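Long-range contact in proteasome accessory factor B/C (PafBC) (Paenarthrobacter aurescens, PDB 6SJ9), which probably regulates transcription in the bacterial DNA damage response, binding DNA through winged helix-turn-helix domains and carrying WYL domains of Sm-like fold: residues I499-L507 against N560-A568. Sequence-based numbering, arbitrary orientation.
Sequences IREGRQLRL and NGRAVSGSA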
loop_
_atom_site.group_PDB
_atom_site.type_symbol
_atom_site.label_atom_id
_atom_site.label_comp_id
_atom_site.label_asym_id
_atom_site.label_seq_id
_atom_site.Cartn_x
_atom_site.Cartn_y
_atom_site.Cartn_z
ATOM N N ILE A 499 22.542 7.260 -20.781
ATOM C CA ILE A 499 22.912 6.718 -19.467
ATOM C C ILE A 499 24.280 6.077 -19.547
ATOM O O ILE A 499 25.159 6.333 -18.713
ATOM C CB ILE A 499 21.861 5.709 -18.971
ATOM C CG1 ILE A 499 20.527 6.440 -18.647
ATOM C CG2 ILE A 499 22.438 4.919 -17.735
ATOM C CD1 ILE A 499 19.341 5.469 -18.392
ATOM N N ARG A 500 24.486 5.251 -20.573
ATOM C CA ARG A 500 25.742 4.527 -20.707
ATOM C C ARG A 500 26.931 5.456 -20.923
ATOM O O ARG A 500 27.998 5.242 -20.350
ATOM C CB ARG A 500 25.647 3.552 -21.890
ATOM C CG ARG A 500 26.747 2.488 -21.895
ATOM C CD ARG A 500 26.628 1.548 -23.120
ATOM N NE ARG A 500 26.787 2.282 -24.377
ATOM C CZ ARG A 500 25.833 2.391 -25.310
ATOM N NH1 ARG A 500 24.640 1.799 -25.137
ATOM N NH2 ARG A 500 26.070 3.095 -26.417
ATOM N N GLU A 501 26.760 6.508 -21.716
ATOM C CA GLU A 501 27.834 7.437 -22.020
ATOM C C GLU A 501 27.875 8.659 -21.110
ATOM O O GLU A 501 28.738 9.511 -21.301
ATOM C CB GLU A 501 27.734 7.851 -23.490
ATOM C CG GLU A 501 27.894 6.604 -24.394
ATOM C CD GLU A 501 27.655 6.890 -25.869
ATOM O OE1 GLU A 501 27.360 8.047 -26.277
ATOM O OE2 GLU A 501 27.735 5.913 -26.628
ATOM N N GLY A 502 26.992 8.773 -20.124
ATOM C CA GLY A 502 27.113 9.913 -19.224
ATOM C C GLY A 502 26.670 11.239 -19.850
ATOM O O GLY A 502 27.248 12.279 -19.535
ATOM N N ARG A 503 25.682 11.223 -20.753
ATOM C CA ARG A 503 25.256 12.436 -21.482
ATOM C C ARG A 503 23.959 13.019 -20.929
ATOM O O ARG A 503 22.957 12.306 -20.759
ATOM C CB ARG A 503 25.017 12.169 -22.986
ATOM C CG ARG A 503 26.199 11.529 -23.710
ATOM C CD ARG A 503 25.936 11.352 -25.217
ATOM N NE ARG A 503 27.049 10.589 -25.747
ATOM C CZ ARG A 503 28.242 11.110 -26.071
ATOM N NH1 ARG A 503 28.485 12.436 -25.976
ATOM N NH2 ARG A 503 29.213 10.289 -26.464
ATOM N N GLN A 504 23.947 14.331 -20.817
ATOM C CA GLN A 504 22.717 15.050 -20.532
ATOM C C GLN A 504 21.801 15.068 -21.764
ATOM O O GLN A 504 22.255 15.033 -22.917
ATOM C CB GLN A 504 23.065 16.478 -20.103
ATOM C CG GLN A 504 22.283 16.944 -18.964
ATOM C CD GLN A 504 22.661 18.332 -18.499
ATOM O OE1 GLN A 504 22.565 19.272 -19.245
ATOM N NE2 GLN A 504 23.085 18.450 -17.248
ATOM N N LEU A 505 20.494 15.143 -21.518
ATOM C CA LEU A 505 19.507 15.171 -22.593
ATOM C C LEU A 505 18.644 16.415 -22.478
ATOM O O LEU A 505 18.251 16.820 -21.388
ATOM C CB LEU A 505 18.596 13.920 -22.564
ATOM C CG LEU A 505 19.304 12.587 -22.887
ATOM C CD1 LEU A 505 18.402 11.384 -22.675
ATOM C CD2 LEU A 505 19.664 12.588 -24.399
ATOM N N ARG A 506 18.333 16.983 -23.615
ATOM C CA ARG A 506 17.256 17.945 -23.735
ATOM C C ARG A 506 15.970 17.173 -24.005
ATOM O O ARG A 506 15.854 16.529 -25.042
ATOM C CB ARG A 506 17.491 18.892 -24.904
ATOM C CG ARG A 506 16.471 20.043 -25.006
ATOM C CD ARG A 506 16.575 20.968 -23.825
ATOM N NE ARG A 506 15.871 22.243 -24.032
ATOM C CZ ARG A 506 15.696 23.140 -23.075
ATOM N NH1 ARG A 506 16.188 22.896 -21.863
ATOM N NH2 ARG A 506 15.037 24.271 -23.334
ATOM N N LEU A 507 15.007 17.285 -23.097
ATOM C CA LEU A 507 13.755 16.548 -23.147
ATOM C C LEU A 507 12.609 17.513 -23.428
ATOM O O LEU A 507 12.497 18.578 -22.792
ATOM C CB LEU A 507 13.511 15.815 -21.824
ATOM C CG LEU A 507 12.074 15.376 -21.598
ATOM C CD1 LEU A 507 11.670 14.246 -22.599
ATOM C CD2 LEU A 507 11.964 14.952 -20.105
ATOM N N ASN A 560 22.469 17.392 -25.443
ATOM C CA ASN A 560 22.738 18.832 -25.472
ATOM C C ASN A 560 24.224 19.103 -25.356
ATOM O O ASN A 560 24.632 20.234 -25.074
ATOM C CB ASN A 560 21.989 19.574 -24.366
ATOM C CG ASN A 560 22.420 19.119 -22.966
ATOM O OD1 ASN A 560 23.369 18.356 -22.814
ATOM N ND2 ASN A 560 21.782 19.680 -21.943
ATOM N N GLY A 561 25.029 18.059 -25.470
ATOM C CA GLY A 561 26.453 18.205 -25.532
ATOM C C GLY A 561 27.107 18.191 -24.189
ATOM O O GLY A 561 28.346 18.122 -24.129
ATOM N N ARG A 562 26.333 18.263 -23.105
ATOM C CA ARG A 562 26.948 18.323 -21.781
ATOM C C ARG A 562 26.940 16.943 -21.124
ATOM O O ARG A 562 26.046 16.138 -21.381
ATOM C CB ARG A 562 26.263 19.376 -20.914
ATOM C CG ARG A 562 26.460 20.758 -21.589
ATOM C CD ARG A 562 25.280 21.662 -21.493
ATOM N NE ARG A 562 25.715 23.046 -21.823
ATOM C CZ ARG A 562 25.986 23.513 -23.059
ATOM N NH1 ARG A 562 25.939 22.730 -24.155
ATOM N NH2 ARG A 562 26.357 24.756 -23.188
ATOM N N ALA A 563 27.903 16.717 -20.216
ATOM C CA ALA A 563 27.910 15.541 -19.364
ATOM C C ALA A 563 26.869 15.662 -18.264
ATOM O O ALA A 563 26.569 16.762 -17.793
ATOM C CB ALA A 563 29.282 15.373 -18.659
ATOM N N VAL A 564 26.381 14.499 -17.802
ATOM C CA VAL A 564 25.420 14.504 -16.712
ATOM C C VAL A 564 26.027 15.295 -15.556
ATOM O O VAL A 564 27.243 15.293 -15.338
ATOM C CB VAL A 564 25.018 13.080 -16.283
ATOM C CG1 VAL A 564 24.221 12.414 -17.379
ATOM C CG2 VAL A 564 26.271 12.226 -15.878
ATOM N N SER A 565 25.191 16.094 -14.909
ATOM C CA SER A 565 25.694 17.019 -13.898
ATOM C C SER A 565 26.053 16.289 -12.615
ATOM O O SER A 565 26.848 16.794 -11.821
ATOM C CB SER A 565 24.651 18.091 -13.605
ATOM O OG SER A 565 23.645 17.459 -12.819
ATOM N N GLY A 566 25.433 15.145 -12.356
ATOM C CA GLY A 566 25.679 14.529 -11.071
ATOM C C GLY A 566 25.005 15.215 -9.901
ATOM O O GLY A 566 25.490 15.112 -8.770
ATOM N N SER A 567 23.943 15.986 -10.149
ATOM C CA SER A 567 23.210 16.592 -9.045
ATOM C C SER A 567 22.330 15.599 -8.311
ATOM O O SER A 567 21.867 15.912 -7.210
ATOM C CB SER A 567 22.372 17.760 -9.526
ATOM O OG SER A 567 23.229 18.669 -10.153
ATOM N N ALA A 568 22.062 14.432 -8.901
ATOM C CA ALA A 568 21.225 13.463 -8.206
ATOM C C ALA A 568 21.923 12.950 -6.943
ATOM O O ALA A 568 21.300 12.846 -5.881
ATOM C CB ALA A 568 20.862 12.325 -9.163
HETATM O O HOH W 1 24.805 15.579 -23.752
#
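Q504 carries the close-packed part of this contact, meeting N560 side chain to side chain and R562 backbone to backbone. The amide of N560 donates from ND2 to OE1 of Q504 over 2.8 Å, in the carbonyl plane on a lone pair and nearly straight at 175°, although the two amide planes stand 61° apart. CG of N560 lies between its backbone N and carbonyl carbon (chi1 62°), which lets one amide serve two ends: OD1 lies 3.3 Å from CB of Q504 and also accepts from R562 N, closing an Asx turn at the corner of the chain. A leucine in place of N560 would probably leave OE1 of Q504 without this donor and the turn at G561 free to shift. The other amide end of Q504, NE2, is held by D523, so both polar ends of this buried side chain are engaged. Backbone pairing continues the grip: Q504 N donates to R562 O at 2.8 Å, and V564 N to G502 O at 2.9 Å, the latter from above the carbonyl plane. These bonds flank R503 and A563, an antiparallel non-hydrogen-bonded pair with CA atoms 4.6 Å apart. Water 1 lies 2.7 Å from both Q504 O and R562 O, bridging the backbones.

The outer side is looser. The side chains of R503 and A563 diverge, and R503 turns back to E501, its NE and NH2 both meeting OE1; V564 lays CG1 3.6 Å from R503 O and CG2 against G502 O.

G502, in a Schellman motif, ends helix 489-501 and leads into strand 503-510 of the antiparallel WYL-domain sheet. That strand lies between 517-530 and the outermost 554-560; beyond the corner at G561, strand 562-563 continues antiparallel past the start of strand 503-510, and S565 reaches D523 on 517-530.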